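Local coordinates for protein GP37 (Pseudomonas phage phikz, PDB 5FT0) that inhibits the bacterial RNA degradosome as a phage-encoded protein, probably by binding its ribonuclease, RNase E, at residues Gly133-Asp138 / Ser212-His217; Glu129-Val134 / Leu224-Ile229; Asn82-Asp87 / Leu178-Tyr183. All coordinates share one frame; numbering follows the deposited sequence.

Contact 1. Residues Gly133-Asp138 / Ser212-His217. With ARG (arginine), chain C.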
loop_
_atom_site.group_PDB
_atom_site.type_symbol
_atom_site.label_atom_id
_atom_site.label_comp_id
_atom_site.label_asym_id
_atom_site.label_seq_id
_atom_site.Cartn_x
_atom_site.Cartn_y
_atom_site.Cartn_z
ATOM N N GLY A 133 -14.386 -1.322 17.177
ATOM C CA GLY A 133 -15.692 -1.462 16.571
ATOM C C GLY A 133 -16.025 -2.850 16.069
ATOM O O GLY A 133 -17.092 -3.032 15.469
ATOM N N VAL A 134 -15.159 -3.832 16.297
ATOM C CA VAL A 134 -15.357 -5.194 15.822
ATOM C C VAL A 134 -15.444 -6.118 17.028
ATOM O O VAL A 134 -14.720 -5.938 18.014
ATOM C CB VAL A 134 -14.221 -5.630 14.873
ATOM C CG1 VAL A 134 -14.393 -7.084 14.445
ATOM C CG2 VAL A 134 -14.164 -4.716 13.660
ATOM N N HIS A 135 -16.342 -7.099 16.950
ATOM C CA HIS A 135 -16.454 -8.162 17.937
ATOM C C HIS A 135 -16.317 -9.502 17.225
ATOM O O HIS A 135 -16.800 -9.665 16.100
ATOM C CB HIS A 135 -17.787 -8.084 18.682
ATOM C CG HIS A 135 -17.839 -8.914 19.927
ATOM N ND1 HIS A 135 -17.930 -10.288 19.905
ATOM C CD2 HIS A 135 -17.828 -8.558 21.234
ATOM C CE1 HIS A 135 -17.961 -10.745 21.144
ATOM N NE2 HIS A 135 -17.902 -9.715 21.969
ATOM N N VAL A 136 -15.653 -10.459 17.879
ATOM C CA VAL A 136 -15.333 -11.722 17.214
ATOM C C VAL A 136 -16.596 -12.508 16.881
ATOM O O VAL A 136 -16.619 -13.276 15.911
ATOM C CB VAL A 136 -14.357 -12.553 18.076
ATOM C CG1 VAL A 136 -15.026 -13.018 19.360
ATOM C CG2 VAL A 136 -13.821 -13.741 17.284
ATOM N N ASP A 137 -17.672 -12.317 17.652
ATOM C CA ASP A 137 -18.914 -13.036 17.389
ATOM C C ASP A 137 -19.511 -12.693 16.031
ATOM O O ASP A 137 -20.356 -13.443 15.534
ATOM C CB ASP A 137 -19.942 -12.751 18.487
ATOM C CG ASP A 137 -19.550 -13.353 19.825
ATOM O OD1 ASP A 137 -18.712 -14.281 19.838
ATOM O OD2 ASP A 137 -20.086 -12.906 20.860
ATOM N N ASP A 138 -19.088 -11.589 15.416
ATOM C CA ASP A 138 -19.614 -11.184 14.122
ATOM C C ASP A 138 -18.790 -11.701 12.948
ATOM O O ASP A 138 -19.217 -11.545 11.799
ATOM C CB ASP A 138 -19.707 -9.655 14.044
ATOM C CG ASP A 138 -20.592 -9.069 15.131
ATOM O OD1 ASP A 138 -21.523 -9.768 15.585
ATOM O OD2 ASP A 138 -20.361 -7.906 15.525
ATOM N N SER A 212 -12.255 -10.034 22.494
ATOM C CA SER A 212 -13.313 -9.086 22.183
ATOM C C SER A 212 -13.941 -8.543 23.461
ATOM O O SER A 212 -13.958 -9.210 24.500
ATOM C CB SER A 212 -14.385 -9.729 21.303
ATOM O OG SER A 212 -13.864 -10.002 20.017
ATOM N N PHE A 213 -14.459 -7.320 23.371
ATOM C CA PHE A 213 -14.987 -6.615 24.528
ATOM C C PHE A 213 -16.233 -5.843 24.128
ATOM O O PHE A 213 -16.360 -5.381 22.992
ATOM C CB PHE A 213 -13.950 -5.653 25.123
ATOM C CG PHE A 213 -12.627 -6.299 25.420
ATOM C CD1 PHE A 213 -12.419 -6.964 26.617
ATOM C CD2 PHE A 213 -11.593 -6.241 24.504
ATOM C CE1 PHE A 213 -11.206 -7.560 26.892
ATOM C CE2 PHE A 213 -10.374 -6.835 24.774
ATOM C CZ PHE A 213 -10.181 -7.496 25.969
ATOM N N GLU A 214 -17.152 -5.710 25.082
ATOM C CA GLU A 214 -18.373 -4.936 24.913
ATOM C C GLU A 214 -18.438 -3.910 26.032
ATOM O O GLU A 214 -18.310 -4.266 27.207
ATOM C CB GLU A 214 -19.615 -5.833 24.946
ATOM C CG GLU A 214 -19.600 -6.961 23.934
ATOM C CD GLU A 214 -20.674 -7.997 24.209
ATOM O OE1 GLU A 214 -21.827 -7.786 23.787
ATOM O OE2 GLU A 214 -20.367 -9.021 24.856
ATOM N N GLY A 215 -18.642 -2.649 25.673
ATOM C CA GLY A 215 -18.601 -1.564 26.632
ATOM C C GLY A 215 -19.887 -0.763 26.644
ATOM O O GLY A 215 -20.529 -0.570 25.611
ATOM N N CYS A 216 -20.250 -0.285 27.831
ATOM C CA CYS A 216 -21.397 0.594 27.997
ATOM C C CYS A 216 -20.935 2.046 27.957
ATOM O O CYS A 216 -20.020 2.434 28.691
ATOM C CB CYS A 216 -22.109 0.300 29.316
ATOM S SG CYS A 216 -23.607 1.264 29.592
ATOM N N HIS A 217 -21.568 2.840 27.099
ATOM C CA HIS A 217 -21.286 4.258 26.971
ATOM C C HIS A 217 -22.609 5.010 26.915
ATOM O O HIS A 217 -23.562 4.538 26.284
ATOM C CB HIS A 217 -20.454 4.539 25.710
ATOM C CG HIS A 217 -19.993 5.958 25.586
ATOM N ND1 HIS A 217 -20.811 6.971 25.134
ATOM C CD2 HIS A 217 -18.791 6.529 25.839
ATOM C CE1 HIS A 217 -20.136 8.108 25.125
ATOM N NE2 HIS A 217 -18.907 7.866 25.547
HETATM N N ARG C . -22.859 -6.372 26.890
HETATM C CA ARG C . -24.244 -6.249 27.323
HETATM C C ARG C . -24.504 -7.116 28.553
HETATM O O ARG C . -23.916 -8.185 28.713
HETATM C CB ARG C . -25.187 -6.635 26.185
HETATM C CG ARG C . -24.917 -8.022 25.632
HETATM C CD ARG C . -25.699 -8.288 24.364
HETATM N NE ARG C . -25.516 -9.666 23.917
HETATM C CZ ARG C . -24.501 -10.081 23.166
HETATM N NH1 ARG C . -23.572 -9.222 22.770
HETATM N NH2 ARG C . -24.414 -11.355 22.810
HETATM O OXT ARG C . -25.305 -6.766 29.418
#
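Ser212 meets the loop at His135 and Val136 through two atoms with different jobs: CB packs on a ring, and OG takes a backbone hydrogen.

The packing is a CH-pi contact. Ser212 CB stands 3.5 Å from the centroid of the His135 ring and only 8° off its normal, so it sits squarely over one face. Glu214 adds its methylene, with CG 3.6 Å from His135 CD2, approaching the ring obliquely. The Glu214 carboxylate plane is turned 75° from the ring.

Two hydrogen bonds fix the loop and the ring. Val136 N donates to Ser212 OG at 2.8 Å, through a moderately bent bond of 145°. That hydroxyl also pairs with Thr226 OG1. Within the loop, Asp137 N donates to His135 ND1 at 3.0 Å, lying almost in the ring plane, which holds the imidazole against rotation. Since ND1 acts as acceptor, a neutral ring would probably carry its proton on NE2. One turn of 3-10 helix starts here, closed by Asp138 N bonding to His135 O at 3.1 Å.

Electrostatics come in through Glu214. Its chain is extended beyond CG, and OE1 accepts a hydrogen bond from NH1 of the bound arginine; the modelled length is very short and not to be taken literally. The Glu222 carboxylate, probably also charged, lies near the same oxygen.

The loop leaving strand 122-132 thus passes strand 220-232 and settles on the next one, 206-217, in the antiparallel sheet, beside the arginine pocket that Glu214 forms with Phe190, Asp192 and Ala194.

Contact 2. Residues Glu129-Val134 / Leu224-Ile229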
loop_
_atom_site.group_PDB
_atom_site.type_symbol
_atom_site.label_atom_id
_atom_site.label_comp_id
_atom_site.label_asym_id
_atom_site.label_seq_id
_atom_site.Cartn_x
_atom_site.Cartn_y
_atom_site.Cartn_z
ATOM N N GLU A 129 -3.043 -6.961 16.356
ATOM C CA GLU A 129 -3.895 -6.075 15.575
ATOM C C GLU A 129 -5.016 -5.551 16.460
ATOM O O GLU A 129 -5.791 -6.336 17.018
ATOM C CB GLU A 129 -4.463 -6.791 14.348
ATOM C CG GLU A 129 -5.347 -5.908 13.481
ATOM C CD GLU A 129 -5.713 -6.563 12.165
ATOM O OE1 GLU A 129 -5.082 -7.584 11.813
ATOM O OE2 GLU A 129 -6.622 -6.051 11.477
ATOM N N PHE A 130 -5.091 -4.230 16.592
ATOM C CA PHE A 130 -6.205 -3.594 17.277
ATOM C C PHE A 130 -7.368 -3.443 16.307
ATOM O O PHE A 130 -7.186 -2.978 15.177
ATOM C CB PHE A 130 -5.789 -2.230 17.828
ATOM C CG PHE A 130 -4.637 -2.291 18.791
ATOM C CD1 PHE A 130 -4.859 -2.477 20.146
ATOM C CD2 PHE A 130 -3.332 -2.164 18.341
ATOM C CE1 PHE A 130 -3.802 -2.533 21.033
ATOM C CE2 PHE A 130 -2.272 -2.220 19.224
ATOM C CZ PHE A 130 -2.507 -2.404 20.574
HETATM N N MSE A 131 -8.558 -3.844 16.741
HETATM C CA MSE A 131 -9.726 -3.820 15.868
HETATM C C MSE A 131 -10.916 -3.137 16.535
HETATM O O MSE A 131 -11.851 -3.806 16.984
HETATM C CB MSE A 131 -10.100 -5.243 15.453
HETATM C CG MSE A 131 -8.953 -6.016 14.809
HETATM SE SE MSE A 131 -9.398 -7.878 14.440
HETATM C CE MSE A 131 -10.795 -7.605 13.105
ATOM N N PRO A 132 -10.886 -1.805 16.595
ATOM C CA PRO A 132 -11.986 -1.077 17.236
ATOM C C PRO A 132 -13.278 -1.221 16.447
ATOM O O PRO A 132 -13.278 -1.242 15.215
ATOM C CB PRO A 132 -11.492 0.374 17.245
ATOM C CG PRO A 132 -10.554 0.448 16.093
ATOM C CD PRO A 132 -9.879 -0.895 16.021
ATOM N N GLY A 133 -14.386 -1.322 17.177
ATOM C CA GLY A 133 -15.692 -1.462 16.571
ATOM C C GLY A 133 -16.025 -2.850 16.069
ATOM O O GLY A 133 -17.092 -3.032 15.469
ATOM N N VAL A 134 -15.159 -3.832 16.297
ATOM C CA VAL A 134 -15.357 -5.194 15.822
ATOM C C VAL A 134 -15.444 -6.118 17.028
ATOM O O VAL A 134 -14.720 -5.938 18.014
ATOM C CB VAL A 134 -14.221 -5.630 14.873
ATOM C CG1 VAL A 134 -14.393 -7.084 14.445
ATOM C CG2 VAL A 134 -14.164 -4.716 13.660
ATOM N N LEU A 224 -17.640 -1.617 20.970
ATOM C CA LEU A 224 -17.004 -2.887 20.651
ATOM C C LEU A 224 -15.523 -2.666 20.390
ATOM O O LEU A 224 -15.135 -1.655 19.799
ATOM C CB LEU A 224 -17.651 -3.542 19.423
ATOM C CG LEU A 224 -19.158 -3.806 19.476
ATOM C CD1 LEU A 224 -19.634 -4.409 18.164
ATOM C CD2 LEU A 224 -19.510 -4.710 20.645
ATOM N N PHE A 225 -14.700 -3.620 20.822
ATOM C CA PHE A 225 -13.267 -3.563 20.578
ATOM C C PHE A 225 -12.714 -4.980 20.596
ATOM O O PHE A 225 -13.053 -5.775 21.476
ATOM C CB PHE A 225 -12.545 -2.700 21.622
ATOM C CG PHE A 225 -11.194 -2.205 21.173
ATOM C CD1 PHE A 225 -10.095 -3.050 21.153
ATOM C CD2 PHE A 225 -11.025 -0.890 20.776
ATOM C CE1 PHE A 225 -8.857 -2.591 20.738
ATOM C CE2 PHE A 225 -9.787 -0.424 20.364
ATOM C CZ PHE A 225 -8.705 -1.276 20.344
ATOM N N THR A 226 -11.865 -5.288 19.619
ATOM C CA THR A 226 -11.215 -6.587 19.532
ATOM C C THR A 226 -9.714 -6.391 19.379
ATOM O O THR A 226 -9.265 -5.479 18.677
ATOM C CB THR A 226 -11.764 -7.415 18.352
ATOM O OG1 THR A 226 -13.144 -7.734 18.586
ATOM C CG2 THR A 226 -10.982 -8.710 18.182
ATOM N N ILE A 227 -8.945 -7.233 20.061
ATOM C CA ILE A 227 -7.505 -7.330 19.870
ATOM C C ILE A 227 -7.205 -8.715 19.320
ATOM O O ILE A 227 -7.620 -9.722 19.907
ATOM C CB ILE A 227 -6.734 -7.087 21.181
ATOM C CG1 ILE A 227 -7.046 -5.697 21.734
ATOM C CG2 ILE A 227 -5.242 -7.254 20.953
ATOM C CD1 ILE A 227 -6.303 -5.373 23.006
ATOM N N LYS A 228 -6.503 -8.767 18.194
ATOM C CA LYS A 228 -6.104 -10.025 17.577
ATOM C C LYS A 228 -4.605 -10.205 17.740
ATOM O O LYS A 228 -3.831 -9.279 17.476
ATOM C CB LYS A 228 -6.474 -10.069 16.093
ATOM C CG LYS A 228 -6.062 -11.376 15.416
ATOM C CD LYS A 228 -6.449 -11.415 13.945
ATOM C CE LYS A 228 -5.544 -10.546 13.102
ATOM N NZ LYS A 228 -5.881 -10.650 11.654
ATOM N N ILE A 229 -4.200 -11.392 18.182
ATOM C CA ILE A 229 -2.796 -11.757 18.308
ATOM C C ILE A 229 -2.557 -12.992 17.452
ATOM O O ILE A 229 -3.343 -13.947 17.495
ATOM C CB ILE A 229 -2.406 -12.011 19.775
ATOM C CG1 ILE A 229 -2.730 -10.778 20.619
ATOM C CG2 ILE A 229 -0.926 -12.350 19.881
ATOM C CD1 ILE A 229 -2.484 -10.968 22.091
#
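Glu129 faces Lys228 and Phe130 faces Ile227 across two antiparallel strands in the middle of a seven-stranded antiparallel sheet. The pairing continues with Met131 opposite Thr226 and Pro132 opposite Phe225, then ends in a type II beta turn from Met131 to Val134. Pro132 and Gly133 hold its two central positions, and Gly133, at the third, has the positive phi (78°) of a type II turn, a conformation glycine adopts easily.

On one face the aromatic and proline side chains lean together. Phe225 has CG anti to the backbone N (chi1 -159°), and the ring extends over the neighbouring strand: Pro132 CB touches its CE2 at 3.6 Å, while Pro132 CA makes an off-centre CH-pi contact, 29° from the ring normal. Phe130 slants past the same ring, its CB 4.0 Å from Phe225 CZ. Behind these rings lies helix 158-187, where Tyr180 meets Phe225.

The other face is more polar. Glu129 and Lys228 lie at a slant to each other, OE1 reaching NZ at 3.2 Å in a salt bridge whose hydrogen bond is weak; Arg254 of the second subunit is a long, weak ion-pair partner of the same oxygen. Selenomethionine Met131 runs alongside Thr226, pointing the same way, and its SE comes within 4.0 Å of Lys228 CB.

Backbone bonds fasten the ladder. Glu129 and Lys228 exchange a pair, as do Met131 and Thr226, and Gly133 N adds one to Leu224 O at 2.7 Å. At the last residue of the turn, Val134 O accepts from Thr226 OG1 in a bond modelled very short. Between the two exchanged pairs, Ile227 CA offers its hydrogen to Glu129 O, carbon to oxygen 3.5 Å.

Contact 3. Residues Asn82-Asp87 / Leu178-Tyr183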
loop_
_atom_site.group_PDB
_atom_site.type_symbol
_atom_site.label_atom_id
_atom_site.label_comp_id
_atom_site.label_asym_id
_atom_site.label_seq_id
_atom_site.Cartn_x
_atom_site.Cartn_y
_atom_site.Cartn_z
ATOM N N ASN A 82 -10.931 5.696 19.647
ATOM C CA ASN A 82 -10.134 6.540 20.525
ATOM C C ASN A 82 -9.792 5.881 21.853
ATOM O O ASN A 82 -9.065 6.484 22.650
ATOM C CB ASN A 82 -10.857 7.867 20.771
ATOM C CG ASN A 82 -10.699 8.828 19.610
ATOM O OD1 ASN A 82 -9.719 9.568 19.535
ATOM N ND2 ASN A 82 -11.654 8.807 18.685
ATOM N N LEU A 83 -10.286 4.665 22.103
ATOM C CA LEU A 83 -9.855 3.918 23.280
ATOM C C LEU A 83 -8.351 3.693 23.275
ATOM O O LEU A 83 -7.734 3.618 24.343
ATOM C CB LEU A 83 -10.583 2.575 23.352
ATOM C CG LEU A 83 -12.086 2.632 23.605
ATOM C CD1 LEU A 83 -12.691 1.231 23.553
ATOM C CD2 LEU A 83 -12.369 3.303 24.941
ATOM N N LYS A 84 -7.751 3.583 22.087
ATOM C CA LYS A 84 -6.309 3.404 21.970
ATOM C C LYS A 84 -5.528 4.532 22.627
ATOM O O LYS A 84 -4.373 4.328 23.013
ATOM C CB LYS A 84 -5.908 3.312 20.496
ATOM C CG LYS A 84 -6.075 1.938 19.884
ATOM C CD LYS A 84 -5.937 2.014 18.374
ATOM C CE LYS A 84 -7.143 2.709 17.762
ATOM N NZ LYS A 84 -6.872 3.207 16.387
ATOM N N TYR A 85 -6.127 5.714 22.757
ATOM C CA TYR A 85 -5.443 6.878 23.295
ATOM C C TYR A 85 -5.749 7.125 24.766
ATOM O O TYR A 85 -5.231 8.088 25.339
ATOM C CB TYR A 85 -5.795 8.114 22.463
ATOM C CG TYR A 85 -5.545 7.901 20.987
ATOM C CD1 TYR A 85 -4.269 7.615 20.516
ATOM C CD2 TYR A 85 -6.583 7.967 20.067
ATOM C CE1 TYR A 85 -4.031 7.410 19.169
ATOM C CE2 TYR A 85 -6.355 7.764 18.716
ATOM C CZ TYR A 85 -5.076 7.487 18.274
ATOM O OH TYR A 85 -4.841 7.285 16.934
ATOM N N VAL A 86 -6.575 6.280 25.387
ATOM C CA VAL A 86 -6.745 6.329 26.832
ATOM C C VAL A 86 -5.403 6.052 27.491
ATOM O O VAL A 86 -4.702 5.101 27.121
ATOM C CB VAL A 86 -7.819 5.323 27.274
ATOM C CG1 VAL A 86 -7.802 5.142 28.781
ATOM C CG2 VAL A 86 -9.198 5.784 26.811
ATOM N N ASP A 87 -5.041 6.890 28.471
ATOM C CA ASP A 87 -3.726 6.857 29.109
ATOM C C ASP A 87 -3.222 5.444 29.383
ATOM O O ASP A 87 -2.199 5.017 28.834
ATOM C CB ASP A 87 -3.765 7.654 30.418
ATOM C CG ASP A 87 -3.839 9.149 30.195
ATOM O OD1 ASP A 87 -3.466 9.613 29.098
ATOM O OD2 ASP A 87 -4.266 9.865 31.125
ATOM N N LEU A 178 -4.964 -7.464 29.761
ATOM C CA LEU A 178 -5.524 -7.185 31.079
ATOM C C LEU A 178 -6.009 -5.744 31.177
ATOM O O LEU A 178 -7.094 -5.475 31.704
ATOM C CB LEU A 178 -4.474 -7.471 32.152
ATOM C CG LEU A 178 -4.917 -8.173 33.436
ATOM C CD1 LEU A 178 -5.357 -9.599 33.137
ATOM C CD2 LEU A 178 -3.788 -8.156 34.456
ATOM N N ALA A 179 -5.213 -4.802 30.663
ATOM C CA ALA A 179 -5.587 -3.393 30.717
ATOM C C ALA A 179 -6.903 -3.142 29.990
ATOM O O ALA A 179 -7.785 -2.441 30.500
ATOM C CB ALA A 179 -4.469 -2.536 30.124
ATOM N N TYR A 180 -7.051 -3.708 28.789
ATOM C CA TYR A 180 -8.315 -3.585 28.071
ATOM C C TYR A 180 -9.432 -4.312 28.804
ATOM O O TYR A 180 -10.571 -3.831 28.843
ATOM C CB TYR A 180 -8.167 -4.119 26.645
ATOM C CG TYR A 180 -7.660 -3.082 25.677
ATOM C CD1 TYR A 180 -6.303 -2.817 25.561
ATOM C CD2 TYR A 180 -8.542 -2.342 24.904
ATOM C CE1 TYR A 180 -5.836 -1.858 24.687
ATOM C CE2 TYR A 180 -8.086 -1.380 24.027
ATOM C CZ TYR A 180 -6.731 -1.140 23.924
ATOM O OH TYR A 180 -6.272 -0.181 23.052
ATOM N N THR A 181 -9.123 -5.470 29.392
ATOM C CA THR A 181 -10.128 -6.217 30.141
ATOM C C THR A 181 -10.617 -5.420 31.345
ATOM O O THR A 181 -11.824 -5.325 31.593
ATOM C CB THR A 181 -9.555 -7.562 30.585
ATOM O OG1 THR A 181 -9.106 -8.293 29.436
ATOM C CG2 THR A 181 -10.610 -8.376 31.320
ATOM N N ASP A 182 -9.687 -4.832 32.100
ATOM C CA ASP A 182 -10.071 -4.042 33.264
ATOM C C ASP A 182 -10.810 -2.774 32.854
ATOM O O ASP A 182 -11.814 -2.404 33.473
ATOM C CB ASP A 182 -8.836 -3.698 34.099
ATOM C CG ASP A 182 -8.249 -4.909 34.791
ATOM O OD1 ASP A 182 -8.962 -5.928 34.919
ATOM O OD2 ASP A 182 -7.077 -4.839 35.216
ATOM N N TYR A 183 -10.328 -2.094 31.810
ATOM C CA TYR A 183 -10.965 -0.850 31.389
ATOM C C TYR A 183 -12.423 -1.078 31.012
ATOM O O TYR A 183 -13.309 -0.324 31.430
ATOM C CB TYR A 183 -10.206 -0.222 30.221
ATOM C CG TYR A 183 -10.698 1.169 29.905
ATOM C CD1 TYR A 183 -10.153 2.277 30.536
ATOM C CD2 TYR A 183 -11.725 1.376 28.990
ATOM C CE1 TYR A 183 -10.605 3.553 30.261
ATOM C CE2 TYR A 183 -12.187 2.650 28.709
ATOM C CZ TYR A 183 -11.622 3.735 29.348
ATOM O OH TYR A 183 -12.076 5.007 29.079
#
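Val86 and Tyr183 reach toward each other tip to tip, and this is where the linker touches the helix most closely. Val86 CG1 lies 3.5 Å from Tyr183 CE1, while the other methyl, CG2, comes to 3.7 Å from Tyr183 OH; the two methyls lie on one side of the ring plane. From the same side of that plane, Leu83 CD2 comes to 3.8 Å from Tyr183 CE2. Both aliphatic groups meet the ring obliquely. The bond from CA to CB of Tyr183 already points toward the linker, and chi1 of -171° sets CG anti to the backbone N.

One helical turn earlier, Tyr180 brings its hydroxyl to the base of the Lys84 side chain, OH standing 3.7 Å from CA and 3.8 Å from CG of that lysine. The hydroxyl meets carbon atoms of the lysine; the ammonium group lies beyond, where Lys84 NZ bonds to Asn108 OD1.

Helix 158-187 packs against one face of the seven-stranded antiparallel sheet, and the linker between helices 67-82 and 87-98 comes up beside it. Tyr180 accordingly also touches Phe213, Phe225 and Ile227 on the strands, and Leu83 reaches Val223 and Phe225.

The next shell holds these groups in place. Val86 occupies the N-cap position of helix 87-98, and its N bonds to Leu83 O at 3.1 Å, so the two residues that grip Tyr183 are tied together by a tight turn. Leu89 in that following helix touches both tyrosines. Asn82 is fixed through its side-chain amide, OD1 to His25 N and ND2 to Ile78 O. At the far end of the Tyr183 ring, the hydroxyl bonds to Asp19 O.

Contacts 1 and 2 share Gly133 and Val134 and have centres about 8 Å apart; they are stitched by Phe213 N to Phe225 O and by Ser212 OG to Thr226 OG1, both 2.8 Å and probable hydrogen bonds. Contact 3 approaches the sheet's helix-covered face: its centre is about 12 Å from that of contact 2 and 13 Å from that of contact 1. Phe225 CE1 packs on Tyr180 CE2 at 3.6 Å, and Phe213 CE1 on Thr181 OG1 at 3.4 Å. The bound arginine is touched in contact 1; the Leu224 side chain of contact 2 is about 6 Å from it, and that of Leu83 in contact 3 about 13 Å.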